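Local structure of ferric uptake regulation protein (Vibrio cholerae, 2W57) at residues E37-K42 with A53-V58. The protein is a metal-binding, DNA-binding transcription repressor that probably controls iron-uptake genes in response to cellular iron. Sequence-based numbering, arbitrary orientation.
Sequences EELYKK and ATVYRV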
ATOM      1  N   GLU A  37      -4.113  -9.416  11.639  1.00 24.33           N
ATOM      2  CA  GLU A  37      -4.852 -10.680  11.742  1.00 25.27           C
ATOM      3  C   GLU A  37      -3.929 -11.781  12.218  1.00 25.19           C
ATOM      4  O   GLU A  37      -4.266 -12.552  13.116  1.00 25.08           O
ATOM      5  CB  GLU A  37      -5.471 -11.073  10.402  1.00 25.39           C
ATOM      6  CG  GLU A  37      -6.571 -10.126   9.900  1.00 29.03           C
ATOM      7  CD  GLU A  37      -6.063  -8.786   9.300  1.00 33.30           C
ATOM      8  OE1 GLU A  37      -4.857  -8.642   8.953  1.00 33.69           O
ATOM      9  OE2 GLU A  37      -6.903  -7.861   9.179  1.00 34.81           O
ATOM     10  N   GLU A  38      -2.744 -11.835  11.621  1.00 25.32           N
ATOM     11  CA  GLU A  38      -1.787 -12.874  11.940  1.00 25.10           C
ATOM     12  C   GLU A  38      -1.367 -12.690  13.382  1.00 24.42           C
ATOM     13  O   GLU A  38      -1.297 -13.662  14.138  1.00 24.61           O
ATOM     14  CB  GLU A  38      -0.586 -12.827  10.993  1.00 25.25           C
ATOM     15  CG  GLU A  38      -0.866 -13.312   9.572  1.00 27.33           C
ATOM     16  CD  GLU A  38       0.036 -12.646   8.511  1.00 32.28           C
ATOM     17  OE1 GLU A  38       0.855 -11.748   8.849  1.00 33.34           O
ATOM     18  OE2 GLU A  38      -0.091 -13.004   7.315  1.00 34.52           O
ATOM     19  N   LEU A  39      -1.127 -11.435  13.758  1.00 23.27           N
ATOM     20  CA  LEU A  39      -0.756 -11.078  15.125  1.00 22.42           C
ATOM     21  C   LEU A  39      -1.841 -11.472  16.151  1.00 21.51           C
ATOM     22  O   LEU A  39      -1.546 -11.994  17.233  1.00 20.90           O
ATOM     23  CB  LEU A  39      -0.434  -9.578  15.172  1.00 22.67           C
ATOM     24  CG  LEU A  39      -0.093  -8.795  16.451  1.00 23.26           C
ATOM     25  CD1 LEU A  39       0.500  -9.668  17.536  1.00 21.22           C
ATOM     26  CD2 LEU A  39       0.827  -7.608  16.108  1.00 22.67           C
ATOM     27  N   TYR A  40      -3.094 -11.213  15.797  1.00 20.80           N
ATOM     28  CA  TYR A  40      -4.242 -11.657  16.581  1.00 19.81           C
ATOM     29  C   TYR A  40      -4.239 -13.176  16.733  1.00 20.24           C
ATOM     30  O   TYR A  40      -4.352 -13.674  17.857  1.00 20.26           O
ATOM     31  CB  TYR A  40      -5.541 -11.166  15.930  1.00 18.89           C
ATOM     32  CG  TYR A  40      -6.793 -11.864  16.388  1.00 16.76           C
ATOM     33  CD1 TYR A  40      -7.298 -11.648  17.668  1.00 14.94           C
ATOM     34  CD2 TYR A  40      -7.472 -12.740  15.545  1.00 14.99           C
ATOM     35  CE1 TYR A  40      -8.436 -12.284  18.110  1.00 14.28           C
ATOM     36  CE2 TYR A  40      -8.627 -13.398  15.982  1.00 15.74           C
ATOM     37  CZ  TYR A  40      -9.102 -13.152  17.271  1.00 16.57           C
ATOM     38  OH  TYR A  40     -10.249 -13.765  17.721  1.00 17.60           O
ATOM     39  N   LYS A  41      -4.099 -13.904  15.616  1.00 20.36           N
ATOM     40  CA  LYS A  41      -4.061 -15.379  15.639  1.00 21.07           C
ATOM     41  C   LYS A  41      -2.945 -15.975  16.505  1.00 20.60           C
ATOM     42  O   LYS A  41      -3.153 -16.998  17.152  1.00 20.91           O
ATOM     43  CB  LYS A  41      -4.001 -15.965  14.225  1.00 20.86           C
ATOM     44  CG  LYS A  41      -5.384 -16.323  13.639  1.00 22.89           C
ATOM     45  CD  LYS A  41      -5.295 -16.740  12.166  1.00 23.10           C
ATOM     46  CE  LYS A  41      -5.355 -15.534  11.253  1.00 27.44           C
ATOM     47  NZ  LYS A  41      -4.432 -15.665  10.076  1.00 31.03           N
ATOM     48  N   LYS A  42      -1.775 -15.338  16.501  1.00 20.21           N
ATOM     49  CA  LYS A  42      -0.640 -15.739  17.324  1.00 20.30           C
ATOM     50  C   LYS A  42      -1.034 -15.634  18.795  1.00 19.92           C
ATOM     51  O   LYS A  42      -0.876 -16.577  19.562  1.00 19.89           O
ATOM     52  CB  LYS A  42       0.541 -14.807  17.061  1.00 20.40           C
ATOM     53  CG  LYS A  42       1.848 -15.515  16.798  1.00 24.19           C
ATOM     54  CD  LYS A  42       2.022 -15.757  15.284  1.00 29.78           C
ATOM     55  CE  LYS A  42       3.342 -16.479  14.952  1.00 31.99           C
ATOM     56  NZ  LYS A  42       3.730 -16.204  13.538  1.00 32.80           N
ATOM     57  N   ALA A  53      -9.781  -5.970  17.292  1.00 13.98           N
ATOM     58  CA  ALA A  53      -9.959  -4.521  17.366  1.00 13.54           C
ATOM     59  C   ALA A  53      -8.871  -3.877  18.245  1.00 13.92           C
ATOM     60  O   ALA A  53      -8.302  -2.850  17.881  1.00 13.98           O
ATOM     61  CB  ALA A  53     -11.323  -4.191  17.866  1.00 12.98           C
ATOM     62  N   THR A  54      -8.551  -4.509  19.374  1.00 14.52           N
ATOM     63  CA  THR A  54      -7.464  -4.043  20.255  1.00 14.44           C
ATOM     64  C   THR A  54      -6.132  -4.104  19.522  1.00 14.91           C
ATOM     65  O   THR A  54      -5.376  -3.133  19.528  1.00 15.05           O
ATOM     66  CB  THR A  54      -7.382  -4.862  21.555  1.00 14.07           C
ATOM     67  OG1 THR A  54      -8.580  -4.655  22.306  1.00 14.34           O
ATOM     68  CG2 THR A  54      -6.197  -4.438  22.385  1.00 12.86           C
ATOM     69  N   VAL A  55      -5.874  -5.232  18.865  1.00 15.31           N
ATOM     70  CA  VAL A  55      -4.668  -5.409  18.059  1.00 15.83           C
ATOM     71  C   VAL A  55      -4.525  -4.258  17.085  1.00 16.60           C
ATOM     72  O   VAL A  55      -3.481  -3.596  17.034  1.00 17.37           O
ATOM     73  CB  VAL A  55      -4.644  -6.762  17.318  1.00 15.82           C
ATOM     74  CG1 VAL A  55      -3.410  -6.869  16.468  1.00 15.62           C
ATOM     75  CG2 VAL A  55      -4.676  -7.909  18.318  1.00 14.19           C
ATOM     76  N   TYR A  56      -5.585  -3.965  16.351  1.00 17.24           N
ATOM     77  CA  TYR A  56      -5.563  -2.785  15.496  1.00 17.73           C
ATOM     78  C   TYR A  56      -5.321  -1.479  16.236  1.00 18.44           C
ATOM     79  O   TYR A  56      -4.482  -0.680  15.807  1.00 18.54           O
ATOM     80  CB  TYR A  56      -6.852  -2.667  14.705  1.00 17.50           C
ATOM     81  CG  TYR A  56      -6.783  -3.352  13.384  1.00 17.42           C
ATOM     82  CD1 TYR A  56      -7.535  -4.493  13.143  1.00 16.82           C
ATOM     83  CD2 TYR A  56      -5.953  -2.869  12.366  1.00 17.36           C
ATOM     84  CE1 TYR A  56      -7.492  -5.126  11.926  1.00 16.56           C
ATOM     85  CE2 TYR A  56      -5.902  -3.507  11.133  1.00 17.36           C
ATOM     86  CZ  TYR A  56      -6.678  -4.632  10.936  1.00 17.09           C
ATOM     87  OH  TYR A  56      -6.644  -5.291   9.747  1.00 19.08           O
ATOM     88  N   ARG A  57      -6.074  -1.239  17.314  1.00 18.97           N
ATOM     89  CA  ARG A  57      -5.956   0.014  18.041  1.00 20.41           C
ATOM     90  C   ARG A  57      -4.491   0.174  18.504  1.00 20.02           C
ATOM     91  O   ARG A  57      -3.884   1.234  18.293  1.00 19.73           O
ATOM     92  CB  ARG A  57      -6.977   0.069  19.197  1.00 20.74           C
ATOM     93  CG  ARG A  57      -6.814   1.238  20.201  1.00 23.15           C
ATOM     94  CD  ARG A  57      -7.728   1.137  21.471  1.00 23.40           C
ATOM     95  NE  ARG A  57      -7.447  -0.005  22.373  1.00 30.62           N
ATOM     96  CZ  ARG A  57      -6.375  -0.138  23.187  1.00 33.36           C
ATOM     97  NH1 ARG A  57      -5.405   0.785  23.235  1.00 32.51           N
ATOM     98  NH2 ARG A  57      -6.256  -1.226  23.961  1.00 33.46           N
ATOM     99  N   VAL A  58      -3.911  -0.899  19.068  1.00 19.85           N
ATOM    100  CA  VAL A  58      -2.528  -0.872  19.555  1.00 19.35           C
ATOM    101  C   VAL A  58      -1.500  -0.659  18.429  1.00 19.98           C
ATOM    102  O   VAL A  58      -0.593   0.169  18.564  1.00 19.88           O
ATOM    103  CB  VAL A  58      -2.156  -2.117  20.399  1.00 19.64           C
ATOM    104  CG1 VAL A  58      -0.645  -2.097  20.754  1.00 18.19           C
ATOM    105  CG2 VAL A  58      -3.022  -2.210  21.673  1.00 18.00           C
TER
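Val55 packs against Leu39 and Tyr40 where two helices of the winged helix-turn-helix DNA-binding domain meet, 36-45 and 52-64, the latter corresponding to the DNA-recognition helix of Fur proteins. Their local axes pass 9.4 Å apart at 124°, and Tyr40 and Val55 bring the backbones nearest, with CA atoms 6.4 Å apart.

The apolar part rests on the two branches of Val55, each meeting a different residue of 37-42. CG1, anti to the backbone N, meets Leu39 CG at 3.8 Å; CG2 lies over the root of the Tyr40 side chain, 4.1 Å from its CB, while the Tyr40 ring turns away from residues 53-58, its side chain touching Leu52 at the start of helix 52-64. Leu39 also reaches Ile22, Val25 and Leu26 of helix 17-26, and Val55 touches Leu43 and Ile50, so Leu39 and Val55 belong to the buried core formed by helices 17-26, 36-45 and 52-64.

The polar part is one hydrogen bond at the partly exposed margin. A bend at chi2 (76°) brings Glu37 OE2 to the phenol end of Tyr56, at the ring edge and near its plane, with the carboxylate turned steeply against the ring. Tyr56 OH donates to Glu37 OE2 at 2.6 Å, on the syn side but 32° out of the carboxylate plane.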